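Ribonuclease T2 (Homo sapiens, PDB 3T0O) cleaves single-stranded RNA, preferentially between purine and uridine residues, and so generates microbial RNA fragments sensed by TLR8 in innate immunity. Local coordinates at residues A[19-23]-A[170-174]; A[121-127]-A[148-152]; A[158-162]-A[212-217]. The contacts are given in a common frame with arbitrary orientation. Residue numbers count along the deposited sequence, not the author numbering.

Interaction 1: A[19-23]-A[170-174]; sequences WPETV and QTIGQ
T22 lays its side chain over the backbone of I172 and G173: in the m rotamer its OG1 donates a hydrogen bond to I172 O at 2.7 Å and meets T171 CG2 at 3.3 Å, while T22 CG2 rests 3.6 Å from G173 CA. Helix 20-23 thus sits beside residues 171-173. W19 is its N-cap residue, and W19 N donates a hydrogen bond to G173 O at 2.9 Å; the CA atoms of W19 and G173 are the closest CA pair, 5.1 Å apart. The CA-CB bond of W19 points toward the strand, but with chi1 t the indole swings off from it, W19 CD1 passing 4.1 Å from I172 O; W19 NE1 is hydrogen-bonded to P225 O. V23, rotamer m, closes the contact with CG1 3.7 Å from G173 O. A CB on G173 would lie about 3.2 Å from T22 CG2, so glycine suits this tight fit. G173, at phi/psi -130/-33, and Q174, at -152/138, both face Q159, and Q174 OE1 is hydrogen-bonded to ND1 of H41, a predicted active-site residue. The arrangement is a helix start packed on a classic beta bulge, in the central antiparallel sheet of the RNase T2 fold.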
loop_
_atom_site.group_PDB
_atom_site.type_symbol
_atom_site.label_atom_id
_atom_site.label_comp_id
_atom_site.label_asym_id
_atom_site.label_seq_id
_atom_site.Cartn_x
_atom_site.Cartn_y
_atom_site.Cartn_z
ATOM N N TRP A 19 4.550 4.921 2.163
ATOM C CA TRP A 19 5.921 5.357 2.271
ATOM C C TRP A 19 6.302 5.280 3.718
ATOM O O TRP A 19 5.819 6.044 4.523
ATOM C CB TRP A 19 5.993 6.784 1.737
ATOM C CG TRP A 19 7.382 7.321 1.759
ATOM C CD1 TRP A 19 7.864 8.433 2.480
ATOM C CD2 TRP A 19 8.507 6.816 1.027
ATOM N NE1 TRP A 19 9.206 8.612 2.202
ATOM C CE2 TRP A 19 9.625 7.637 1.340
ATOM C CE3 TRP A 19 8.669 5.767 0.117
ATOM C CZ2 TRP A 19 10.898 7.429 0.783
ATOM C CZ3 TRP A 19 9.935 5.543 -0.419
ATOM C CH2 TRP A 19 11.038 6.336 -0.060
ATOM N N PRO A 20 7.153 4.325 4.070
ATOM C CA PRO A 20 7.442 4.098 5.486
ATOM C C PRO A 20 7.905 5.301 6.254
ATOM O O PRO A 20 7.466 5.548 7.361
ATOM C CB PRO A 20 8.576 3.051 5.435
ATOM C CG PRO A 20 8.146 2.140 4.282
ATOM C CD PRO A 20 7.694 3.249 3.222
ATOM N N GLU A 21 8.751 6.124 5.705
ATOM C CA GLU A 21 9.196 7.265 6.514
ATOM C C GLU A 21 8.060 8.202 6.895
ATOM O O GLU A 21 8.116 8.821 7.983
ATOM C CB GLU A 21 10.248 8.010 5.706
ATOM C CG GLU A 21 10.750 9.347 6.345
ATOM C CD GLU A 21 11.320 9.183 7.734
ATOM O OE1 GLU A 21 11.894 8.131 7.979
ATOM O OE2 GLU A 21 11.269 10.169 8.545
ATOM N N THR A 22 7.063 8.263 6.016
ATOM C CA THR A 22 5.891 9.032 6.428
ATOM C C THR A 22 4.984 8.349 7.410
ATOM O O THR A 22 4.564 8.981 8.420
ATOM C CB THR A 22 5.082 9.401 5.225
ATOM O OG1 THR A 22 5.907 10.201 4.383
ATOM C CG2 THR A 22 3.824 10.218 5.578
ATOM N N VAL A 23 4.659 7.098 7.166
ATOM C CA VAL A 23 3.648 6.446 7.967
ATOM C C VAL A 23 4.134 5.832 9.278
ATOM O O VAL A 23 3.297 5.547 10.176
ATOM C CB VAL A 23 2.797 5.453 7.154
ATOM C CG1 VAL A 23 2.062 6.165 5.950
ATOM C CG2 VAL A 23 3.625 4.241 6.682
ATOM N N GLN A 170 2.202 19.388 3.929
ATOM C CA GLN A 170 1.755 17.982 3.986
ATOM C C GLN A 170 2.886 17.052 3.504
ATOM O O GLN A 170 3.734 17.412 2.699
ATOM C CB GLN A 170 0.515 17.808 3.143
ATOM C CG GLN A 170 0.801 18.059 1.641
ATOM C CD GLN A 170 -0.378 18.157 0.755
ATOM O OE1 GLN A 170 -1.511 17.788 1.114
ATOM N NE2 GLN A 170 -0.131 18.708 -0.403
ATOM N N THR A 171 2.794 15.823 3.975
ATOM C CA THR A 171 3.791 14.834 3.661
ATOM C C THR A 171 3.141 13.653 2.943
ATOM O O THR A 171 2.169 13.093 3.458
ATOM C CB THR A 171 4.367 14.339 4.951
ATOM O OG1 THR A 171 4.780 15.478 5.746
ATOM C CG2 THR A 171 5.577 13.457 4.612
ATOM N N ILE A 172 3.663 13.276 1.769
ATOM C CA ILE A 172 3.041 12.141 1.033
ATOM C C ILE A 172 3.253 10.873 1.803
ATOM O O ILE A 172 4.363 10.609 2.237
ATOM C CB ILE A 172 3.532 12.071 -0.407
ATOM C CG1 ILE A 172 2.723 10.996 -1.174
ATOM C CG2 ILE A 172 5.053 11.665 -0.502
ATOM C CD1 ILE A 172 3.107 10.966 -2.687
ATOM N N GLY A 173 2.185 10.070 1.871
ATOM C CA GLY A 173 2.214 8.828 2.678
ATOM C C GLY A 173 1.734 7.616 1.909
ATOM O O GLY A 173 2.175 6.546 2.240
ATOM N N GLN A 174 0.784 7.793 0.978
ATOM C CA GLN A 174 0.108 6.550 0.480
ATOM C C GLN A 174 -0.372 6.775 -0.932
ATOM O O GLN A 174 -0.862 7.851 -1.234
ATOM C CB GLN A 174 -1.027 6.197 1.474
ATOM C CG GLN A 174 -1.765 4.899 1.087
ATOM C CD GLN A 174 -2.471 4.373 2.358
ATOM O OE1 GLN A 174 -1.851 3.631 3.093
ATOM N NE2 GLN A 174 -3.719 4.690 2.497
#

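Interaction 2: A[121-127]-A[148-152]; sequences LDLNSVL and LARVY
L121, the last residue of helix 107-121, opens the contact by presenting its carbonyl: Y152 OH donates to L121 O at 2.7 Å, and L121 CD2 lies 3.9 Å from Y152 CE1. D122, with positive phi (40/58), leaves helical geometry after helix 107-121 and then serves as N-cap of helix 123-129; its OD1 accepts from S125 N at 3.1 Å, and its OD2 accepts from S125 OG at 2.8 Å. L123, rotamer tp, comes next, with CA 3.3 Å from Y152 OH and CD1 3.9 Å from L148 CD2. V126 (chi1 t) has its CA-CB bond toward the partner helix and touches three residues of it: CG1 is 3.5 Å from L148 CD2 and 3.8 Å from V151 CG1, and CG2 is 3.6 Å from Y152 OH. L127, rotamer mt, adds CD2 at 3.8 Å from L148 CD2.

The segments 123-127 and 148-152 cross at 118°, their axes 11.1 Å apart at closest approach, with CA pairs V126-V151 at 7.5 Å, L127-L148 at 7.8 Å and L121-Y152 at 8.2 Å. L148 (mt) supplies one methyl, CD2, to L123, V126 and L127 alike, while Y152 (chi1 m) reaches the junction of helices 107-121 and 123-129. Beneath them L123 and L148 both rest on I175 of strand 171-180, so two helices share one seat on the sheet. The chemistry is apolar packing around a single directed bond: the tyrosine hydroxyl satisfies a carbonyl at a helix end, while its ring stays among aliphatic side chains.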
loop_
_atom_site.group_PDB
_atom_site.type_symbol
_atom_site.label_atom_id
_atom_site.label_comp_id
_atom_site.label_asym_id
_atom_site.label_seq_id
_atom_site.Cartn_x
_atom_site.Cartn_y
_atom_site.Cartn_z
ATOM N N LEU A 121 3.404 -3.733 -10.657
ATOM C CA LEU A 121 3.220 -2.317 -10.734
ATOM C C LEU A 121 4.540 -1.552 -10.609
ATOM O O LEU A 121 4.804 -0.520 -11.279
ATOM C CB LEU A 121 2.309 -1.872 -9.597
ATOM C CG LEU A 121 0.911 -2.426 -9.874
ATOM C CD1 LEU A 121 0.100 -2.214 -8.570
ATOM C CD2 LEU A 121 0.192 -1.719 -11.068
ATOM N N ASP A 122 5.439 -2.105 -9.751
ATOM C CA ASP A 122 6.734 -1.464 -9.505
ATOM C C ASP A 122 6.720 0.042 -9.385
ATOM O O ASP A 122 7.420 0.755 -10.109
ATOM C CB ASP A 122 7.792 -1.969 -10.458
ATOM C CG ASP A 122 9.227 -1.742 -9.878
ATOM O OD1 ASP A 122 9.342 -1.170 -8.762
ATOM O OD2 ASP A 122 10.139 -2.182 -10.601
ATOM N N LEU A 123 5.915 0.478 -8.420
ATOM C CA LEU A 123 5.795 1.901 -8.162
ATOM C C LEU A 123 7.117 2.557 -7.825
ATOM O O LEU A 123 7.362 3.641 -8.259
ATOM C CB LEU A 123 4.769 2.068 -7.027
ATOM C CG LEU A 123 4.731 3.489 -6.431
ATOM C CD1 LEU A 123 4.127 4.511 -7.448
ATOM C CD2 LEU A 123 3.858 3.386 -5.164
ATOM N N ASN A 124 7.973 1.852 -7.124
ATOM C CA ASN A 124 9.273 2.381 -6.806
ATOM C C ASN A 124 10.101 2.705 -8.057
ATOM O O ASN A 124 10.660 3.826 -8.141
ATOM C CB ASN A 124 9.999 1.428 -5.932
ATOM C CG ASN A 124 9.480 1.494 -4.557
ATOM O OD1 ASN A 124 9.716 2.511 -3.897
ATOM N ND2 ASN A 124 8.842 0.418 -4.082
ATOM N N SER A 125 10.154 1.791 -9.008
ATOM C CA SER A 125 10.952 2.073 -10.217
ATOM C C SER A 125 10.277 3.146 -11.025
ATOM O O SER A 125 10.983 3.947 -11.620
ATOM C CB SER A 125 11.139 0.826 -11.079
ATOM O OG SER A 125 11.941 -0.058 -10.342
ATOM N N VAL A 126 8.961 3.145 -11.058
ATOM C CA VAL A 126 8.227 4.145 -11.825
ATOM C C VAL A 126 8.569 5.549 -11.376
ATOM O O VAL A 126 8.935 6.424 -12.211
ATOM C CB VAL A 126 6.769 3.862 -11.730
ATOM C CG1 VAL A 126 5.922 4.997 -12.177
ATOM C CG2 VAL A 126 6.492 2.611 -12.539
ATOM N N LEU A 127 8.521 5.746 -10.038
ATOM C CA LEU A 127 8.776 7.077 -9.542
ATOM C C LEU A 127 10.206 7.478 -9.853
ATOM O O LEU A 127 10.467 8.615 -10.288
ATOM C CB LEU A 127 8.519 7.108 -8.003
ATOM C CG LEU A 127 7.028 7.130 -7.739
ATOM C CD1 LEU A 127 6.907 6.869 -6.176
ATOM C CD2 LEU A 127 6.321 8.415 -8.099
ATOM N N LEU A 148 2.142 9.481 -12.450
ATOM C CA LEU A 148 1.547 8.174 -12.275
ATOM C C LEU A 148 0.365 7.922 -13.190
ATOM O O LEU A 148 0.180 6.819 -13.712
ATOM C CB LEU A 148 1.200 7.930 -10.818
ATOM C CG LEU A 148 2.491 8.046 -10.033
ATOM C CD1 LEU A 148 2.047 7.825 -8.605
ATOM C CD2 LEU A 148 3.634 7.033 -10.383
ATOM N N ALA A 149 -0.434 8.939 -13.480
ATOM C CA ALA A 149 -1.483 8.737 -14.448
ATOM C C ALA A 149 -0.981 8.412 -15.819
ATOM O O ALA A 149 -1.590 7.605 -16.532
ATOM C CB ALA A 149 -2.386 9.976 -14.439
ATOM N N ARG A 150 0.118 9.020 -16.223
ATOM C CA ARG A 150 0.674 8.706 -17.566
ATOM C C ARG A 150 1.192 7.283 -17.581
ATOM O O ARG A 150 0.923 6.532 -18.515
ATOM C CB ARG A 150 1.770 9.688 -17.916
ATOM C CG ARG A 150 2.638 9.288 -19.103
ATOM C CD ARG A 150 2.187 9.844 -20.355
ATOM N NE ARG A 150 3.040 9.344 -21.406
ATOM C CZ ARG A 150 3.411 10.044 -22.481
ATOM N NH1 ARG A 150 3.029 11.316 -22.639
ATOM N NH2 ARG A 150 4.201 9.467 -23.390
ATOM N N VAL A 151 1.931 6.906 -16.566
ATOM C CA VAL A 151 2.542 5.546 -16.572
ATOM C C VAL A 151 1.516 4.453 -16.425
ATOM O O VAL A 151 1.511 3.503 -17.205
ATOM C CB VAL A 151 3.584 5.429 -15.473
ATOM C CG1 VAL A 151 4.051 3.948 -15.303
ATOM C CG2 VAL A 151 4.788 6.337 -15.829
ATOM N N TYR A 152 0.598 4.608 -15.458
ATOM C CA TYR A 152 -0.381 3.544 -15.256
ATOM C C TYR A 152 -1.657 3.656 -16.060
ATOM O O TYR A 152 -2.431 2.695 -16.124
ATOM C CB TYR A 152 -0.753 3.485 -13.767
ATOM C CG TYR A 152 0.402 3.035 -12.936
ATOM C CD1 TYR A 152 1.006 1.824 -13.170
ATOM C CD2 TYR A 152 0.915 3.823 -11.963
ATOM C CE1 TYR A 152 2.109 1.404 -12.370
ATOM C CE2 TYR A 152 2.000 3.417 -11.154
ATOM C CZ TYR A 152 2.585 2.231 -11.390
ATOM O OH TYR A 152 3.611 1.842 -10.580
#

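Interaction 3: A[158-162]-A[212-217]; sequences IQCLP and RGLRVC
A disulfide-linked antiparallel strand pair joins strand 157-161 to the chain around strand 215-216 by three backbone hydrogen bonds. C160 and R215 form an antiparallel hydrogen-bonded pair, CA to CA 5.5 Å: C160 N donates to R215 O at 2.8 Å and R215 N to C160 O at 2.9 Å. Q159 and V216 follow as a non-hydrogen-bonded pair, CA atoms 4.3 Å apart. Beyond it C217 N donates to I158 O at 2.9 Å, and a water donates to C217 O at 2.8 Å and weakly to I158 O at 3.4 Å. The carbonyls of the C160-R215 pair also receive CA-H...O contacts, Q159 CA to R215 O at 3.2 Å and L214 CA to C160 O at 3.4 Å. C160 and C217, both with chi1 m, join SG to SG at 2.0 Å, chi3 95°. L161 CD2 meets L214 CD2 at 3.6 Å; the L214 side chain lies about 6 Å from that of H41, a predicted active-site residue. R212 NE forms a salt bridge with E25, and Q159 OE1 accepts from Q174 NE2. Strand 157-161 lies between 215-216 and 171-180, backbone hydrogen bonds linking Q159 to G173 and Q174, and L161 to T171; I158 and C217 pack against helix 141-152.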
loop_
_atom_site.group_PDB
_atom_site.type_symbol
_atom_site.label_atom_id
_atom_site.label_comp_id
_atom_site.label_asym_id
_atom_site.label_seq_id
_atom_site.Cartn_x
_atom_site.Cartn_y
_atom_site.Cartn_z
ATOM N N ILE A 158 -3.817 9.768 -4.041
ATOM C CA ILE A 158 -2.581 10.066 -3.363
ATOM C C ILE A 158 -2.913 10.724 -2.029
ATOM O O ILE A 158 -3.664 11.717 -1.984
ATOM C CB ILE A 158 -1.755 10.998 -4.169
ATOM C CG1 ILE A 158 -1.457 10.483 -5.592
ATOM C CG2 ILE A 158 -0.394 11.315 -3.437
ATOM C CD1 ILE A 158 -1.013 11.561 -6.466
ATOM N N GLN A 159 -2.399 10.131 -0.931
ATOM C CA GLN A 159 -2.838 10.539 0.370
ATOM C C GLN A 159 -1.615 10.997 1.184
ATOM O O GLN A 159 -0.514 10.516 0.969
ATOM C CB GLN A 159 -3.485 9.412 1.173
ATOM C CG GLN A 159 -4.779 9.043 0.468
ATOM C CD GLN A 159 -5.173 7.709 0.743
ATOM O OE1 GLN A 159 -4.396 6.774 0.553
ATOM N NE2 GLN A 159 -6.448 7.551 1.115
ATOM N N CYS A 160 -1.888 11.944 2.067
ATOM C CA CYS A 160 -0.839 12.710 2.763
ATOM C C CYS A 160 -1.166 12.780 4.240
ATOM O O CYS A 160 -2.337 12.758 4.641
ATOM C CB CYS A 160 -0.779 14.156 2.266
ATOM S SG CYS A 160 0.095 14.362 0.718
ATOM N N LEU A 161 -0.111 12.982 5.026
ATOM C CA LEU A 161 -0.318 13.486 6.415
ATOM C C LEU A 161 -0.301 14.965 6.384
ATOM O O LEU A 161 0.475 15.556 5.713
ATOM C CB LEU A 161 0.764 12.941 7.360
ATOM C CG LEU A 161 0.565 11.424 7.459
ATOM C CD1 LEU A 161 1.631 11.064 8.512
ATOM C CD2 LEU A 161 -0.813 10.948 7.964
ATOM N N PRO A 162 -1.219 15.624 7.080
ATOM C CA PRO A 162 -1.184 17.080 7.052
ATOM C C PRO A 162 -0.004 17.648 7.829
ATOM O O PRO A 162 0.663 16.899 8.572
ATOM C CB PRO A 162 -2.487 17.446 7.772
ATOM C CG PRO A 162 -2.548 16.344 8.882
ATOM C CD PRO A 162 -2.218 15.101 8.040
ATOM N N ARG A 212 -5.622 6.478 9.828
ATOM C CA ARG A 212 -4.584 7.001 10.722
ATOM C C ARG A 212 -4.022 8.325 10.282
ATOM O O ARG A 212 -2.844 8.602 10.385
ATOM C CB ARG A 212 -3.462 5.982 11.039
ATOM C CG ARG A 212 -4.036 5.043 12.031
ATOM C CD ARG A 212 -3.029 4.087 12.360
ATOM N NE ARG A 212 -2.333 4.438 13.590
ATOM C CZ ARG A 212 -2.792 4.282 14.834
ATOM N NH1 ARG A 212 -1.947 4.500 15.820
ATOM N NH2 ARG A 212 -4.078 3.917 15.120
ATOM N N GLY A 213 -4.915 9.151 9.815
ATOM C CA GLY A 213 -4.517 10.509 9.575
ATOM C C GLY A 213 -4.259 10.795 8.101
ATOM O O GLY A 213 -4.230 11.997 7.743
ATOM N N LEU A 214 -4.097 9.737 7.292
ATOM C CA LEU A 214 -3.895 9.979 5.846
ATOM C C LEU A 214 -5.164 10.513 5.258
ATOM O O LEU A 214 -6.298 10.006 5.543
ATOM C CB LEU A 214 -3.560 8.718 5.130
ATOM C CG LEU A 214 -2.142 8.300 5.478
ATOM C CD1 LEU A 214 -1.959 6.859 5.036
ATOM C CD2 LEU A 214 -1.103 9.161 4.804
ATOM N N ARG A 215 -5.028 11.587 4.473
ATOM C CA ARG A 215 -6.199 12.125 3.783
ATOM C C ARG A 215 -5.759 12.424 2.392
ATOM O O ARG A 215 -4.597 12.494 2.112
ATOM C CB ARG A 215 -6.635 13.437 4.434
ATOM C CG ARG A 215 -7.196 13.283 5.820
ATOM C CD ARG A 215 -8.496 12.517 5.856
ATOM N NE ARG A 215 -9.166 12.732 7.152
ATOM C CZ ARG A 215 -8.958 11.964 8.211
ATOM N NH1 ARG A 215 -8.071 10.953 8.110
ATOM N NH2 ARG A 215 -9.634 12.228 9.361
ATOM N N VAL A 216 -6.718 12.717 1.509
ATOM C CA VAL A 216 -6.296 13.070 0.146
ATOM C C VAL A 216 -5.322 14.240 0.194
ATOM O O VAL A 216 -5.521 15.220 0.914
ATOM C CB VAL A 216 -7.549 13.451 -0.684
ATOM C CG1 VAL A 216 -8.336 14.489 0.030
ATOM C CG2 VAL A 216 -7.160 13.915 -2.045
ATOM N N CYS A 217 -4.230 14.137 -0.580
ATOM C CA CYS A 217 -3.300 15.260 -0.640
ATOM C C CYS A 217 -3.936 16.443 -1.298
ATOM O O CYS A 217 -4.560 16.298 -2.350
ATOM C CB CYS A 217 -2.055 14.902 -1.431
ATOM S SG CYS A 217 -1.093 13.567 -0.737
HETATM O O HOH W 1 -4.343 14.225 -4.150
#

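In the fold
The three contacts illustrate how chemistry follows place in a fold. Interaction 1 is buried and polar, with hydrogen bonds onto strand carbonyls; interaction 2 is only partly buried and chiefly apolar, a helix pair resting on the sheet; interaction 3, also partly buried, is covalent as well as hydrogen-bonded. Interactions 1 and 3 touch, their centres about 8 Å apart, because strands 171-180 and 157-161 are sheet neighbours: Q159 N lies 2.8 Å from Q174 O, and L161 N 2.8 Å from T171 O. Interaction 2 stands apart, its centre about 17 Å and 19 Å from those of interactions 1 and 3, yet its helix 141-152 also covers I158 and I172.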